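LINE-1 ORF1P (Homo sapiens, PDB 2W7A) binds single-stranded RNA and DNA, acts as a nucleic acid chaperone on its own transcript and is essential for LINE-1 retrotransposition. Local coordinates at residues S14-N18 with G19-E23. Residues are numbered along the deposited sequence; the frame is centred on the assembly and turned at random.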
loop_
_atom_site.group_PDB
_atom_site.type_symbol
_atom_site.label_atom_id
_atom_site.label_comp_id
_atom_site.label_asym_id
_atom_site.label_seq_id
_atom_site.Cartn_x
_atom_site.Cartn_y
_atom_site.Cartn_z
ATOM N N SER A 14 3.275 -13.906 -2.127
ATOM C CA SER A 14 4.169 -14.799 -1.455
ATOM C C SER A 14 3.409 -15.784 -0.647
ATOM O O SER A 14 2.448 -15.425 0.031
ATOM C CB SER A 14 5.048 -13.980 -0.533
ATOM O OG SER A 14 5.788 -14.792 0.360
ATOM N N ASP A 15 3.833 -17.040 -0.713
ATOM C CA ASP A 15 3.195 -18.107 0.069
ATOM C C ASP A 15 3.415 -17.972 1.568
ATOM O O ASP A 15 2.796 -18.706 2.358
ATOM C CB ASP A 15 3.666 -19.495 -0.400
ATOM C CG ASP A 15 3.231 -19.861 -1.814
ATOM O OD1 ASP A 15 2.213 -19.366 -2.282
ATOM O OD2 ASP A 15 3.939 -20.683 -2.451
ATOM N N VAL A 16 4.318 -17.102 1.984
ATOM C CA VAL A 16 4.626 -16.934 3.392
ATOM C C VAL A 16 4.224 -15.557 3.910
ATOM O O VAL A 16 4.530 -15.196 5.047
ATOM C CB VAL A 16 6.119 -17.295 3.726
ATOM C CG1 VAL A 16 6.420 -18.730 3.260
ATOM C CG2 VAL A 16 7.094 -16.272 3.089
ATOM N N GLU A 17 3.448 -14.811 3.117
ATOM C CA GLU A 17 2.961 -13.534 3.552
ATOM C C GLU A 17 1.961 -13.737 4.665
ATOM O O GLU A 17 1.208 -14.696 4.678
ATOM C CB GLU A 17 2.323 -12.778 2.376
ATOM C CG GLU A 17 1.794 -11.369 2.659
ATOM C CD GLU A 17 1.380 -10.666 1.358
ATOM O OE1 GLU A 17 2.303 -10.085 0.708
ATOM O OE2 GLU A 17 0.206 -10.742 0.971
ATOM N N ASN A 18 1.991 -12.860 5.640
ATOM C CA ASN A 18 1.076 -12.877 6.756
ATOM C C ASN A 18 0.829 -11.421 7.152
ATOM O O ASN A 18 1.362 -10.479 6.529
ATOM C CB ASN A 18 1.606 -13.746 7.914
ATOM C CG ASN A 18 2.939 -13.280 8.421
ATOM O OD1 ASN A 18 3.178 -12.066 8.536
ATOM N ND2 ASN A 18 3.828 -14.213 8.726
ATOM N N GLY A 19 -0.019 -11.213 8.160
ATOM C CA GLY A 19 -0.446 -9.844 8.514
ATOM C C GLY A 19 0.707 -8.957 8.967
ATOM O O GLY A 19 0.779 -7.731 8.648
ATOM N N THR A 20 1.621 -9.554 9.714
ATOM C CA THR A 20 2.810 -8.864 10.196
ATOM C C THR A 20 3.664 -8.421 9.023
ATOM O O THR A 20 4.170 -7.289 8.991
ATOM C CB THR A 20 3.639 -9.753 11.162
ATOM O OG1 THR A 20 2.834 -10.051 12.299
ATOM C CG2 THR A 20 4.888 -9.012 11.651
ATOM N N LYS A 21 3.828 -9.284 8.038
ATOM C CA LYS A 21 4.600 -8.912 6.858
ATOM C C LYS A 21 3.964 -7.802 6.067
ATOM O O LYS A 21 4.658 -6.923 5.564
ATOM C CB LYS A 21 4.915 -10.117 5.976
ATOM C CG LYS A 21 5.873 -11.100 6.656
ATOM C CD LYS A 21 6.162 -12.377 5.836
ATOM C CE LYS A 21 7.102 -13.348 6.626
ATOM N NZ LYS A 21 6.891 -14.827 6.366
ATOM N N LEU A 22 2.641 -7.817 5.987
ATOM C CA LEU A 22 1.924 -6.777 5.266
ATOM C C LEU A 22 2.068 -5.413 5.967
ATOM O O LEU A 22 2.261 -4.380 5.311
ATOM C CB LEU A 22 0.458 -7.098 5.067
ATOM C CG LEU A 22 0.156 -8.059 3.926
ATOM C CD1 LEU A 22 -1.208 -8.609 4.186
ATOM C CD2 LEU A 22 0.266 -7.414 2.586
ATOM N N GLU A 23 2.005 -5.419 7.292
ATOM C CA GLU A 23 2.236 -4.191 8.045
ATOM C C GLU A 23 3.649 -3.682 7.818
ATOM O O GLU A 23 3.854 -2.477 7.602
ATOM C CB GLU A 23 1.980 -4.399 9.529
ATOM C CG GLU A 23 0.519 -4.637 9.803
ATOM C CD GLU A 23 0.200 -5.104 11.243
ATOM O OE1 GLU A 23 1.127 -5.298 12.066
ATOM O OE2 GLU A 23 -1.003 -5.261 11.527
#
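With its CG turned between the backbone N and the carbonyl carbon (chi1 59°), Asn18 brings its amide oxygen to the backbone N-H of Lys21 at the start of helix 19-33, while Lys21, extended until its last bend, reaches back along the loop toward Val16. Asn18 is the N-cap of this helix, the first of the RRM domain of ORF1p, which follows strand 5-9 through a connecting loop. Its OD1 accepts from Lys21 N at 2.9 Å, the donor lying close to the line of the side-chain C=O bond (165°). The carbonyl of the same residue starts the helical ladder, as Leu22 N meets Asn18 O at 3.0 Å. Lys21 passes obliquely across the capping amide, its CG 3.4 Å from Asn18 OD1, and its NZ donates a hydrogen bond to Val16 O at 2.7 Å. That donor stands above the carbonyl plane, 38° out of it, and Val16 CG2 flanks the same nitrogen. Val16 O belongs to a type I beta turn from Ser14 to Glu17, in which Ser14 OG accepts from Val16 N as an ST turn.

Next to the cap, Glu17 and Leu22 cross at about a right angle, and Leu22 CD2 sits 3.7 Å from Glu17 CD. The carboxylate is also tied through OE1 in a salt bridge to Arg50 of strand 45-51, while Leu22 packs on Ile48 of that strand, so loop and helix start both contact this outermost strand of the sheet. Replacing Glu17 by an alanine would probably leave Arg50 without this acidic mate and open a gap beside Leu22 CD2. Nearer the backbone of Glu17, its CG lies 3.9 Å from Leu22 CG.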